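Local coordinates for ralf, proline/betaine transporter (Legionella pneumophila, PDB 4D7Q), which probably acts as a guanine-nucleotide exchange factor, here as an engineered chimera joining the Legionella RalF Sec7 domain to the Rickettsia prowazekii RalF capping domain, at residues G208-N213 against K329-K334; Q281-S286 against K298-P303. The protein carries 2 engineered substitutions. All blocks are in the same frame, centred on the assembly; numbering follows the deposited sequence.

Contact 1 of 2, residues G208-N213 against K329-K334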
loop_
_atom_site.group_PDB
_atom_site.type_symbol
_atom_site.label_atom_id
_atom_site.label_comp_id
_atom_site.label_asym_id
_atom_site.label_seq_id
_atom_site.Cartn_x
_atom_site.Cartn_y
_atom_site.Cartn_z
ATOM N N GLY A 208 -12.266 1.066 0.821
ATOM C CA GLY A 208 -13.128 1.673 -0.178
ATOM C C GLY A 208 -13.713 0.643 -1.114
ATOM O O GLY A 208 -13.965 -0.496 -0.716
ATOM N N TYR A 209 -13.920 1.045 -2.370
ATOM C CA TYR A 209 -14.505 0.194 -3.404
ATOM C C TYR A 209 -13.445 -0.358 -4.334
ATOM O O TYR A 209 -12.571 0.386 -4.798
ATOM C CB TYR A 209 -15.525 0.980 -4.213
ATOM C CG TYR A 209 -16.576 1.673 -3.380
ATOM C CD1 TYR A 209 -17.652 0.964 -2.847
ATOM C CD2 TYR A 209 -16.550 3.058 -3.203
ATOM C CE1 TYR A 209 -18.657 1.612 -2.129
ATOM C CE2 TYR A 209 -17.542 3.713 -2.479
ATOM C CZ TYR A 209 -18.606 2.991 -1.964
ATOM O OH TYR A 209 -19.577 3.661 -1.257
ATOM N N GLN A 210 -13.508 -1.665 -4.579
ATOM C CA GLN A 210 -12.522 -2.334 -5.422
ATOM C C GLN A 210 -13.214 -3.159 -6.477
ATOM O O GLN A 210 -14.204 -3.818 -6.193
ATOM C CB GLN A 210 -11.576 -3.209 -4.586
ATOM C CG GLN A 210 -10.378 -3.786 -5.379
ATOM C CD GLN A 210 -9.350 -4.435 -4.487
ATOM O OE1 GLN A 210 -9.073 -3.972 -3.388
ATOM N NE2 GLN A 210 -8.719 -5.493 -4.964
ATOM N N ILE A 211 -12.698 -3.092 -7.705
ATOM C CA ILE A 211 -13.201 -3.874 -8.827
ATOM C C ILE A 211 -12.014 -4.631 -9.416
ATOM O O ILE A 211 -11.137 -4.021 -10.047
ATOM C CB ILE A 211 -13.986 -3.068 -9.897
ATOM C CG1 ILE A 211 -14.950 -2.009 -9.279
ATOM C CG2 ILE A 211 -14.722 -4.058 -10.829
ATOM C CD1 ILE A 211 -15.749 -1.121 -10.337
ATOM N N ASN A 212 -11.968 -5.955 -9.165
ATOM C CA ASN A 212 -10.904 -6.811 -9.685
ATOM C C ASN A 212 -11.279 -7.329 -11.044
ATOM O O ASN A 212 -12.456 -7.344 -11.378
ATOM C CB ASN A 212 -10.695 -8.024 -8.789
ATOM C CG ASN A 212 -10.103 -7.703 -7.466
ATOM O OD1 ASN A 212 -9.365 -6.724 -7.309
ATOM N ND2 ASN A 212 -10.371 -8.569 -6.509
ATOM N N ASN A 213 -10.278 -7.796 -11.809
ATOM C CA ASN A 213 -10.441 -8.425 -13.126
ATOM C C ASN A 213 -11.243 -7.546 -14.083
ATOM O O ASN A 213 -12.074 -8.046 -14.851
ATOM C CB ASN A 213 -11.043 -9.856 -12.987
ATOM C CG ASN A 213 -10.393 -10.689 -11.893
ATOM O OD1 ASN A 213 -9.199 -10.983 -11.922
ATOM N ND2 ASN A 213 -11.160 -11.060 -10.882
ATOM N N LYS A 329 -19.878 -4.816 -11.578
ATOM C CA LYS A 329 -20.242 -4.654 -10.173
ATOM C C LYS A 329 -18.958 -4.765 -9.313
ATOM O O LYS A 329 -17.980 -5.408 -9.718
ATOM C CB LYS A 329 -21.363 -5.624 -9.727
ATOM C CG LYS A 329 -20.960 -7.090 -9.611
ATOM C CD LYS A 329 -22.051 -7.925 -8.927
ATOM C CE LYS A 329 -21.706 -9.398 -8.901
ATOM N NZ LYS A 329 -22.762 -10.210 -8.235
ATOM N N VAL A 330 -18.951 -4.100 -8.178
ATOM C CA VAL A 330 -17.839 -4.059 -7.249
ATOM C C VAL A 330 -17.532 -5.463 -6.675
ATOM O O VAL A 330 -18.446 -6.175 -6.362
ATOM C CB VAL A 330 -18.165 -2.977 -6.180
ATOM C CG1 VAL A 330 -19.272 -3.404 -5.267
ATOM C CG2 VAL A 330 -16.994 -2.567 -5.375
ATOM N N THR A 331 -16.263 -5.856 -6.550
ATOM C CA THR A 331 -15.854 -7.159 -6.039
ATOM C C THR A 331 -15.756 -7.143 -4.517
ATOM O O THR A 331 -15.871 -8.181 -3.867
ATOM C CB THR A 331 -14.499 -7.595 -6.626
ATOM O OG1 THR A 331 -14.161 -8.899 -6.137
ATOM C CG2 THR A 331 -13.407 -6.613 -6.234
ATOM N N SER A 332 -15.545 -5.957 -3.956
ATOM C CA SER A 332 -15.437 -5.802 -2.510
ATOM C C SER A 332 -15.666 -4.363 -2.100
ATOM O O SER A 332 -15.326 -3.434 -2.835
ATOM C CB SER A 332 -14.071 -6.265 -2.002
ATOM O OG SER A 332 -13.066 -5.353 -2.410
ATOM N N ILE A 333 -16.248 -4.197 -0.918
ATOM C CA ILE A 333 -16.491 -2.916 -0.269
ATOM C C ILE A 333 -15.796 -3.046 1.065
ATOM O O ILE A 333 -16.056 -4.015 1.780
ATOM C CB ILE A 333 -18.001 -2.595 -0.115
ATOM C CG1 ILE A 333 -18.721 -2.630 -1.506
ATOM C CG2 ILE A 333 -18.147 -1.232 0.595
ATOM C CD1 ILE A 333 -20.252 -2.257 -1.554
ATOM N N LYS A 334 -14.872 -2.121 1.388
ATOM C CA LYS A 334 -14.142 -2.203 2.648
ATOM C C LYS A 334 -14.194 -0.885 3.374
ATOM O O LYS A 334 -14.150 0.153 2.717
ATOM C CB LYS A 334 -12.682 -2.632 2.394
ATOM C CG LYS A 334 -11.926 -3.093 3.633
ATOM C CD LYS A 334 -10.544 -3.571 3.254
ATOM C CE LYS A 334 -9.910 -4.385 4.343
ATOM N NZ LYS A 334 -8.578 -4.891 3.923
HETATM O O HOH W 1 -12.662 -2.970 -1.219
HETATM O O HOH W 2 -11.890 -10.940 -7.455
#
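Thr331 sets OG1 anti to its backbone N (chi1 -178°) and leaves its CG2 methyl between N and the carbonyl carbon, 3.3 Å from Asn212 N; its side chain crosses that of Asn212 at about a right angle. Ser332 holds OG between its backbone N and carbonyl carbon (chi1 71°), which brings OG to 3.4 Å from Gln210 CB; a water joins this hydroxyl to Gly208 O. Two residues, Thr331 and Ser332, stand opposite the single Gln210, forming a classic beta bulge. Gln210 O accepts a 2.9 Å bond from Thr331 N and a weak one from Ser332 N, while Gln210 N bonds to Ser332 O. Beyond the bulge, Gly208 and Lys334 exchange backbone hydrogen bonds in regular antiparallel register. Gln210 NE2 gives a nearly straight 2.7 Å bond to a lone pair of Asn212 OD1, close to the plane of the Gln210 amide, and Gln210 OE1 takes Ser206 N. On the other face, Tyr209 and Ile333 lie side by side, CE1 to CG2 4.0 Å, and the Tyr209 hydroxyl bonds to Leu344 O of helix 341-351. Within the capping domain, the bulge thus gives Gln210 O one firm and one weak donor, whereas Asn212 N, buried against the Thr331 methyl, has no hydrogen-bond partner in the model.

Contact 2 of 2, residues Q281-S286 against K298-P303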
loop_
_atom_site.group_PDB
_atom_site.type_symbol
_atom_site.label_atom_id
_atom_site.label_comp_id
_atom_site.label_asym_id
_atom_site.label_seq_id
_atom_site.Cartn_x
_atom_site.Cartn_y
_atom_site.Cartn_z
ATOM N N GLN A 281 -7.720 4.724 -8.247
ATOM C CA GLN A 281 -6.380 4.153 -8.432
ATOM C C GLN A 281 -6.511 3.087 -9.505
ATOM O O GLN A 281 -7.339 2.184 -9.368
ATOM C CB GLN A 281 -5.846 3.543 -7.159
ATOM C CG GLN A 281 -5.614 4.543 -6.026
ATOM C CD GLN A 281 -5.248 3.774 -4.788
ATOM O OE1 GLN A 281 -4.337 2.948 -4.800
ATOM N NE2 GLN A 281 -5.996 3.967 -3.719
ATOM N N VAL A 282 -5.743 3.248 -10.604
ATOM C CA VAL A 282 -5.729 2.381 -11.791
ATOM C C VAL A 282 -4.465 1.493 -11.781
ATOM O O VAL A 282 -3.342 2.005 -11.734
ATOM C CB VAL A 282 -5.837 3.187 -13.127
ATOM C CG1 VAL A 282 -5.739 2.252 -14.356
ATOM C CG2 VAL A 282 -7.133 4.017 -13.184
ATOM N N TYR A 283 -4.681 0.176 -11.899
ATOM C CA TYR A 283 -3.652 -0.863 -11.959
ATOM C C TYR A 283 -3.846 -1.723 -13.153
ATOM O O TYR A 283 -4.947 -2.220 -13.393
ATOM C CB TYR A 283 -3.702 -1.774 -10.726
ATOM C CG TYR A 283 -3.440 -1.043 -9.436
ATOM C CD1 TYR A 283 -4.459 -0.342 -8.787
ATOM C CD2 TYR A 283 -2.171 -1.027 -8.868
ATOM C CE1 TYR A 283 -4.211 0.374 -7.623
ATOM C CE2 TYR A 283 -1.925 -0.355 -7.679
ATOM C CZ TYR A 283 -2.951 0.334 -7.053
ATOM O OH TYR A 283 -2.696 1.031 -5.905
ATOM N N LYS A 284 -2.783 -1.926 -13.904
ATOM C CA LYS A 284 -2.825 -2.808 -15.069
ATOM C C LYS A 284 -1.537 -3.658 -15.063
ATOM O O LYS A 284 -0.478 -3.113 -14.701
ATOM C CB LYS A 284 -2.947 -2.009 -16.385
ATOM C CG LYS A 284 -4.274 -1.248 -16.557
ATOM C CD LYS A 284 -4.576 -0.877 -18.008
ATOM C CE LYS A 284 -3.614 0.145 -18.567
ATOM N NZ LYS A 284 -3.583 0.113 -20.055
ATOM N N PRO A 285 -1.614 -4.970 -15.417
ATOM C CA PRO A 285 -0.389 -5.807 -15.475
ATOM C C PRO A 285 0.770 -5.108 -16.176
ATOM O O PRO A 285 0.609 -4.535 -17.251
ATOM C CB PRO A 285 -0.848 -7.065 -16.238
ATOM C CG PRO A 285 -2.277 -7.174 -15.871
ATOM C CD PRO A 285 -2.796 -5.752 -15.846
ATOM N N SER A 286 1.909 -5.104 -15.510
ATOM C CA SER A 286 3.088 -4.442 -15.982
ATOM C C SER A 286 4.307 -5.372 -15.944
ATOM O O SER A 286 4.226 -6.455 -15.485
ATOM C CB SER A 286 3.338 -3.203 -15.130
ATOM O OG SER A 286 2.334 -2.265 -15.309
ATOM N N LYS A 298 -7.119 -3.961 -12.015
ATOM C CA LYS A 298 -7.986 -3.605 -10.905
ATOM C C LYS A 298 -8.058 -2.083 -10.737
ATOM O O LYS A 298 -7.147 -1.343 -11.146
ATOM C CB LYS A 298 -7.563 -4.329 -9.584
ATOM C CG LYS A 298 -6.531 -3.563 -8.740
ATOM C CD LYS A 298 -6.199 -4.222 -7.408
ATOM C CE LYS A 298 -4.888 -3.633 -6.898
ATOM N NZ LYS A 298 -4.502 -4.224 -5.593
ATOM N N ILE A 299 -9.177 -1.628 -10.165
ATOM C CA ILE A 299 -9.410 -0.238 -9.815
ATOM C C ILE A 299 -9.845 -0.146 -8.360
ATOM O O ILE A 299 -10.591 -1.009 -7.878
ATOM C CB ILE A 299 -10.321 0.568 -10.790
ATOM C CG1 ILE A 299 -11.731 -0.031 -10.898
ATOM C CG2 ILE A 299 -9.655 0.778 -12.171
ATOM C CD1 ILE A 299 -12.801 1.003 -11.388
ATOM N N ILE A 300 -9.346 0.878 -7.662
ATOM C CA ILE A 300 -9.698 1.153 -6.267
ATOM C C ILE A 300 -10.259 2.582 -6.198
ATOM O O ILE A 300 -9.560 3.548 -6.549
ATOM C CB ILE A 300 -8.520 0.912 -5.277
ATOM C CG1 ILE A 300 -8.057 -0.593 -5.299
ATOM C CG2 ILE A 300 -8.910 1.352 -3.840
ATOM C CD1 ILE A 300 -6.661 -0.864 -4.646
ATOM N N ILE A 301 -11.519 2.711 -5.721
ATOM C CA ILE A 301 -12.196 4.007 -5.597
ATOM C C ILE A 301 -12.391 4.392 -4.138
ATOM O O ILE A 301 -12.957 3.629 -3.357
ATOM C CB ILE A 301 -13.522 4.078 -6.419
ATOM C CG1 ILE A 301 -13.306 3.628 -7.881
ATOM C CG2 ILE A 301 -14.171 5.486 -6.359
ATOM C CD1 ILE A 301 -13.867 2.321 -8.142
ATOM N N GLN A 302 -11.942 5.593 -3.774
ATOM C CA GLN A 302 -12.067 6.048 -2.390
ATOM C C GLN A 302 -12.488 7.488 -2.283
ATOM O O GLN A 302 -11.999 8.294 -3.072
ATOM C CB GLN A 302 -10.716 5.905 -1.634
ATOM C CG GLN A 302 -10.189 4.460 -1.515
ATOM C CD GLN A 302 -8.759 4.393 -1.016
ATOM O OE1 GLN A 302 -8.093 5.415 -0.825
ATOM N NE2 GLN A 302 -8.256 3.185 -0.754
ATOM N N PRO A 303 -13.306 7.847 -1.247
ATOM C CA PRO A 303 -13.575 9.276 -0.990
ATOM C C PRO A 303 -12.250 9.903 -0.519
ATOM O O PRO A 303 -11.516 9.292 0.264
ATOM C CB PRO A 303 -14.609 9.259 0.150
ATOM C CG PRO A 303 -14.482 7.936 0.782
ATOM C CD PRO A 303 -13.922 6.977 -0.219
HETATM O O HOH W 3 -8.544 5.190 -4.248
#
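Gln281 and Ile300 exchange backbone hydrogen bonds, Gln281 N to Ile300 O at 2.8 Å and almost straight, the reverse bond from Ile300 N being 2.9 Å to Gln281 O. Two residues along, Tyr283 N approaches Lys298 O nearly in line with its C=O bond, and Lys298 N returns a bond to Tyr283 O. On the face bearing Gln281, Tyr283, Lys298 and Ile300, the Tyr283 hydroxyl donates to Gln281 OE1 (2.8 Å), which lies in the plane of the ring, a bond that ties the amide to the phenol. Gln281 NE2 reaches a water that also bonds to Ile300 O, and bonds to Glu109 OE1 as well.

Lys298 runs alongside Tyr283, extended beyond CG. Its CE sits over one ring face, displaced toward the rim and 3.9 Å from the centroid in a CH-pi contact; NZ stands 4.9 Å from the centroid and 2° off the ring normal, a cation-pi arrangement. The ammonium is also bonded to Gly108 O, and the Tyr283 hydroxyl to Ala110 N; like Glu109, both are in the Sec7 part of this engineered fusion. Ile300 CD1 packs on Tyr283 CE1 at 4.0 Å. On the other face, Val282 CG2 meets Ile299 CG2 at 4.2 Å.

Alternating hydrogen-bonded and non-hydrogen-bonded pairs mark two neighbouring strands of the antiparallel capping-domain sheet, here with one face turned to the Sec7 part.

In the fold
Both contacts belong to the antiparallel sheet of the capping domain, their centres about 10 Å apart. Along the chain the order is 208-213, 281-286, 298-303 and 329-334, so the pairing of contact 2, between strands close in sequence, falls within the long span bracketed by contact 1. Across the sheet, strand 297-303 adjoins strand 208-214, and the two contacts meet there through probable backbone hydrogen bonds, Tyr209 O to Ile301 N and Ile211 N to Ile299 O. Four successive strands, 277-283, 297-303, 208-214 and 332-334, are thereby joined. The last is an outermost strand of the sheet, so the chain returns late to form one edge of the sheet.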